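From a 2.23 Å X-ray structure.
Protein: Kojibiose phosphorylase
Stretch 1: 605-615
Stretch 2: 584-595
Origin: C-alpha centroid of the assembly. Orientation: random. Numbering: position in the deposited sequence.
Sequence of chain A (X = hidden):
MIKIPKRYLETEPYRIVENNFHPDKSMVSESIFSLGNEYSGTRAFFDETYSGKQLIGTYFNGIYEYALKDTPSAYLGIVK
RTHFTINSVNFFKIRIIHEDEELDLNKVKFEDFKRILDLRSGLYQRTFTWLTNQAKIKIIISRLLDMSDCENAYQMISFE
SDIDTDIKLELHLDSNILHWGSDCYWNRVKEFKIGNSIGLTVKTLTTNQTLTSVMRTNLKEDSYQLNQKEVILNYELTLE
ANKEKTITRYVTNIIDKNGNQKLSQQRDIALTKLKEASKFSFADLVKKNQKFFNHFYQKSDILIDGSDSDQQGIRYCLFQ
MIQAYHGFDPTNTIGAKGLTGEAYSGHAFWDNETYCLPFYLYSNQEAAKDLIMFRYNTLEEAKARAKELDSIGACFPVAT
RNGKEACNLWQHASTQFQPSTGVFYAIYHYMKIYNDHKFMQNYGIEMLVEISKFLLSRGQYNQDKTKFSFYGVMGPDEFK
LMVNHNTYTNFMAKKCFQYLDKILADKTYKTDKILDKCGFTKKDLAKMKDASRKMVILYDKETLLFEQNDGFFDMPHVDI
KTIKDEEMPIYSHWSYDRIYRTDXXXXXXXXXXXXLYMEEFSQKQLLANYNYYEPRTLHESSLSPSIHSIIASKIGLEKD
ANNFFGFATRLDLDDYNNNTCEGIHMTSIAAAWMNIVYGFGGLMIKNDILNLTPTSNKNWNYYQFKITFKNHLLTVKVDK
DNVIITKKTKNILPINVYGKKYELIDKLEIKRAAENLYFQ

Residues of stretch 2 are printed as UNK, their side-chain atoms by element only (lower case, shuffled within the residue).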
# COMPACT_ATOMS: atom_id res chain seq x y z
N GLN A 605 -34.09 -14.16 -14.84
CA GLN A 605 -33.11 -13.69 -13.81
C GLN A 605 -31.72 -13.48 -14.44
O GLN A 605 -31.12 -12.40 -14.22
CB GLN A 605 -33.06 -14.67 -12.64
CG GLN A 605 -34.28 -14.53 -11.75
CD GLN A 605 -34.28 -15.58 -10.67
OE1 GLN A 605 -34.05 -16.75 -10.94
NE2 GLN A 605 -34.48 -15.14 -9.44
N LEU A 606 -31.25 -14.47 -15.19
CA LEU A 606 -29.96 -14.41 -15.92
C LEU A 606 -30.00 -13.25 -16.92
O LEU A 606 -28.98 -12.52 -17.00
CB LEU A 606 -29.72 -15.74 -16.61
CG LEU A 606 -29.47 -16.92 -15.68
CD1 LEU A 606 -29.75 -18.22 -16.40
CD2 LEU A 606 -28.02 -16.90 -15.18
N LEU A 607 -31.09 -13.07 -17.66
CA LEU A 607 -31.12 -12.02 -18.72
C LEU A 607 -31.14 -10.64 -18.03
O LEU A 607 -30.39 -9.76 -18.48
CB LEU A 607 -32.29 -12.25 -19.68
CG LEU A 607 -32.54 -11.20 -20.78
CD1 LEU A 607 -31.51 -11.28 -21.89
CD2 LEU A 607 -33.94 -11.36 -21.39
N ALA A 608 -31.89 -10.46 -16.95
CA ALA A 608 -31.95 -9.15 -16.26
C ALA A 608 -30.54 -8.80 -15.77
O ALA A 608 -30.07 -7.71 -16.06
CB ALA A 608 -32.93 -9.19 -15.12
N ASN A 609 -29.87 -9.74 -15.10
CA ASN A 609 -28.52 -9.47 -14.50
C ASN A 609 -27.48 -9.37 -15.62
O ASN A 609 -26.59 -8.53 -15.50
CB ASN A 609 -28.18 -10.48 -13.42
CG ASN A 609 -29.06 -10.29 -12.21
OD1 ASN A 609 -28.67 -9.54 -11.32
ND2 ASN A 609 -30.24 -10.91 -12.16
N TYR A 610 -27.59 -10.19 -16.65
CA TYR A 610 -26.67 -10.14 -17.80
C TYR A 610 -26.77 -8.75 -18.44
O TYR A 610 -25.70 -8.15 -18.76
CB TYR A 610 -26.97 -11.26 -18.80
CG TYR A 610 -26.06 -11.27 -20.00
CD1 TYR A 610 -24.87 -11.99 -20.01
CD2 TYR A 610 -26.39 -10.55 -21.13
CE1 TYR A 610 -24.04 -12.00 -21.12
CE2 TYR A 610 -25.57 -10.55 -22.25
CZ TYR A 610 -24.37 -11.24 -22.22
OH TYR A 610 -23.62 -11.23 -23.36
N ASN A 611 -27.99 -8.28 -18.67
CA ASN A 611 -28.26 -7.02 -19.41
C ASN A 611 -27.72 -5.86 -18.57
O ASN A 611 -27.26 -4.91 -19.16
CB ASN A 611 -29.74 -6.79 -19.71
CG ASN A 611 -30.26 -7.55 -20.91
OD1 ASN A 611 -29.49 -8.13 -21.67
ND2 ASN A 611 -31.58 -7.61 -21.06
N TYR A 612 -27.80 -5.92 -17.24
CA TYR A 612 -27.29 -4.82 -16.38
C TYR A 612 -25.74 -4.87 -16.30
O TYR A 612 -25.13 -3.81 -16.45
CB TYR A 612 -27.92 -4.82 -14.99
CG TYR A 612 -27.53 -3.60 -14.21
CD1 TYR A 612 -28.24 -2.42 -14.30
CD2 TYR A 612 -26.37 -3.61 -13.44
CE1 TYR A 612 -27.84 -1.29 -13.61
CE2 TYR A 612 -25.97 -2.50 -12.73
CZ TYR A 612 -26.71 -1.34 -12.80
OH TYR A 612 -26.25 -0.24 -12.13
N TYR A 613 -25.13 -6.04 -16.07
CA TYR A 613 -23.70 -6.16 -15.69
C TYR A 613 -22.76 -6.37 -16.88
O TYR A 613 -21.65 -5.81 -16.81
CB TYR A 613 -23.54 -7.23 -14.62
CG TYR A 613 -24.07 -6.78 -13.28
CD1 TYR A 613 -23.48 -5.74 -12.58
CD2 TYR A 613 -25.17 -7.38 -12.71
CE1 TYR A 613 -23.97 -5.32 -11.36
CE2 TYR A 613 -25.67 -6.98 -11.49
CZ TYR A 613 -25.08 -5.94 -10.81
OH TYR A 613 -25.60 -5.56 -9.62
N GLU A 614 -23.13 -7.14 -17.91
CA GLU A 614 -22.25 -7.37 -19.08
C GLU A 614 -21.78 -6.03 -19.66
O GLU A 614 -20.59 -5.87 -19.87
CB GLU A 614 -22.93 -8.25 -20.14
CG GLU A 614 -22.05 -8.59 -21.34
CD GLU A 614 -21.68 -7.46 -22.28
OE1 GLU A 614 -22.58 -6.75 -22.71
OE2 GLU A 614 -20.43 -7.26 -22.55
N PRO A 615 -22.64 -5.02 -19.97
CA PRO A 615 -22.16 -3.76 -20.57
C PRO A 615 -21.37 -2.80 -19.65
O PRO A 615 -20.75 -1.87 -20.16
CB PRO A 615 -23.43 -3.07 -21.09
CG PRO A 615 -24.58 -3.69 -20.31
CD PRO A 615 -24.11 -5.08 -19.89
N UNK A 584 -17.80 0.72 -13.53
CA UNK A 584 -17.01 -0.16 -14.44
C UNK A 584 -16.56 -1.35 -13.60
O UNK A 584 -15.99 -1.13 -12.52
c UNK A 584 -15.80 0.59 -15.02
c UNK A 584 -15.08 2.82 -15.98
c UNK A 584 -14.94 -0.34 -15.84
c UNK A 584 -16.20 1.84 -15.82
N UNK A 585 -16.78 -2.56 -14.12
CA UNK A 585 -16.55 -3.86 -13.43
C UNK A 585 -15.42 -4.59 -14.15
O UNK A 585 -15.36 -4.58 -15.42
c UNK A 585 -18.90 -3.99 -12.51
c UNK A 585 -20.32 -4.34 -12.90
c UNK A 585 -17.64 -6.10 -13.01
c UNK A 585 -17.86 -4.66 -13.41
N UNK A 586 -14.53 -5.20 -13.37
CA UNK A 586 -13.36 -5.91 -13.93
C UNK A 586 -13.82 -7.23 -14.53
O UNK A 586 -13.38 -7.57 -15.62
n UNK A 586 -7.98 -7.04 -13.19
c UNK A 586 -11.02 -6.77 -13.29
c UNK A 586 -12.31 -6.10 -12.84
c UNK A 586 -10.12 -6.97 -12.10
c UNK A 586 -8.91 -7.83 -12.37
N UNK A 587 -14.65 -7.98 -13.82
CA UNK A 587 -14.90 -9.40 -14.17
C UNK A 587 -16.19 -9.82 -13.50
O UNK A 587 -16.73 -9.09 -12.67
c UNK A 587 -12.14 -10.91 -11.86
o UNK A 587 -11.14 -10.21 -11.81
c UNK A 587 -13.70 -10.24 -13.75
n UNK A 587 -12.11 -12.20 -11.56
c UNK A 587 -13.49 -10.31 -12.22
N UNK A 588 -16.73 -11.00 -13.84
CA UNK A 588 -17.97 -11.46 -13.23
C UNK A 588 -17.93 -11.40 -11.70
O UNK A 588 -17.01 -11.93 -11.09
c UNK A 588 -16.19 -11.92 -14.85
c UNK A 588 -17.37 -12.84 -15.08
c UNK A 588 -18.09 -12.89 -13.75
N UNK A 589 -18.94 -10.77 -11.11
CA UNK A 589 -19.14 -10.74 -9.64
C UNK A 589 -20.52 -11.36 -9.37
O UNK A 589 -20.58 -12.55 -9.06
o UNK A 589 -19.47 -9.68 -6.90
c UNK A 589 -18.88 -9.31 -9.15
c UNK A 589 -18.60 -9.21 -7.67
o UNK A 589 -17.50 -8.66 -7.29
N UNK A 590 -21.60 -10.61 -9.63
CA UNK A 590 -22.98 -11.18 -9.60
C UNK A 590 -23.04 -12.36 -10.57
O UNK A 590 -23.58 -13.43 -10.20
c UNK A 590 -24.03 -10.11 -9.94
c UNK A 590 -24.14 -9.08 -8.85
c UNK A 590 -25.39 -10.74 -10.25
N UNK A 591 -22.54 -12.18 -11.79
CA UNK A 591 -22.65 -13.18 -12.89
C UNK A 591 -21.78 -14.40 -12.55
O UNK A 591 -22.06 -15.50 -13.07
c UNK A 591 -22.24 -12.54 -14.22
c UNK A 591 -24.69 -11.97 -14.61
c UNK A 591 -22.94 -11.29 -16.28
c UNK A 591 -23.23 -11.53 -14.80
N UNK A 592 -20.77 -14.22 -11.71
CA UNK A 592 -19.95 -15.35 -11.20
C UNK A 592 -20.83 -16.26 -10.33
O UNK A 592 -20.85 -17.46 -10.59
c UNK A 592 -17.76 -15.93 -10.14
c UNK A 592 -18.77 -14.85 -10.37
s UNK A 592 -16.98 -16.39 -11.70
c UNK A 592 -16.30 -17.99 -11.27
N UNK A 593 -21.53 -15.77 -9.31
CA UNK A 593 -22.30 -16.71 -8.45
C UNK A 593 -23.50 -17.24 -9.25
O UNK A 593 -23.91 -18.36 -9.02
c UNK A 593 -25.04 -15.45 -7.09
c UNK A 593 -25.71 -13.18 -6.86
c UNK A 593 -26.04 -14.50 -7.03
c UNK A 593 -23.70 -15.09 -7.03
c UNK A 593 -24.38 -12.80 -6.76
c UNK A 593 -23.38 -13.76 -6.85
c UNK A 593 -22.63 -16.13 -7.07
N UNK A 594 -24.01 -16.47 -10.20
CA UNK A 594 -25.13 -16.92 -11.05
C UNK A 594 -24.64 -18.06 -11.95
O UNK A 594 -25.35 -19.06 -12.07
c UNK A 594 -28.95 -14.70 -11.92
c UNK A 594 -25.71 -15.74 -11.82
s UNK A 594 -27.55 -13.60 -11.68
c UNK A 594 -26.41 -14.75 -10.89
N UNK A 595 -23.39 -17.98 -12.45
CA UNK A 595 -22.77 -19.10 -13.21
C UNK A 595 -22.62 -20.34 -12.32
O UNK A 595 -22.99 -21.44 -12.76
c UNK A 595 -18.62 -21.25 -14.04
c UNK A 595 -20.10 -21.55 -15.88
c UNK A 595 -18.97 -21.93 -15.18
c UNK A 595 -21.41 -18.70 -13.75
c UNK A 595 -20.88 -20.51 -15.42
c UNK A 595 -20.57 -19.85 -14.24
c UNK A 595 -19.41 -20.21 -13.57

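Position 584 has four side-chain carbons, forked at the first, with one arm two carbons long. Its CA-to-CB bond points away from stretch 1, and it makes no contact. It is Ile584.

Position 585 has the same four carbons and the same fork. Its bond points toward stretch 1, and the tip of the longer arm meets the ring of Tyr613. It is Ile585. Its CD1 lies 3.5 Å from Tyr613 CD1, at the ring edge and near the ring plane.

Position 586 carries four carbons in a row ending in nitrogen. It is out of reach of stretch 1. It is Lys586.

Position 587 has three carbons, the third bearing one oxygen and one nitrogen. It makes no contact. It is Gln587.

Position 588 has three carbons that close a ring onto the backbone nitrogen. It points away. It is Pro588.

Position 589 has two carbons, the second bearing two oxygens. It does not touch stretch 1. It is Asp589, at the N-cap position, although its side chain makes no capping bond.

Position 590 has one carbon carrying two more. It points toward stretch 1 and reaches Asn609 and Tyr613. It is Val590. CG2 is 3.7 Å from Tyr613 CE2, and CG1 is 3.7 Å from Asn609 OD1.

Position 591 has four carbons, forked at the second. Its bond runs sideways, but its end comes nearer to stretch 1, touching Asn609, Tyr610 and Tyr613. It is Leu591. CD2 is 3.9 Å from Asn609 C, and CD1 is 4.3 Å from Tyr610 CD1.

Position 592 is an unbranched chain of two carbons, sulfur and one carbon. It is out of reach. It is Met592.

Position 593 has one carbon and then a six-carbon ring. It makes no contact. It is Phe593.

Position 594 is again two carbons, sulfur and one carbon. It points toward stretch 1 and touches Gln605, Leu606 and Asn609. It is Met594. SD is 3.6 Å from Asn609 CB, and CE is 4.0 Å from Leu606 CD2.

Position 595 has one carbon and a six-carbon ring whose end leads away. It is Phe595.

The contact is packing between two helices that run nearly antiparallel, at 154°. Hence Met594 meets the Leu606 end, while Val590 and Leu591 meet residues further along stretch 1. Ile585 extends the contact from the loop before the helix. No hydrogen bond crosses. Asn609 ND2 bonds Gln605 O within its own helix, at 2.7 Å. Asn609 CB packs against Met594 and Leu591.

Stretch 2 (584-595) IIKQPDVLMFMF
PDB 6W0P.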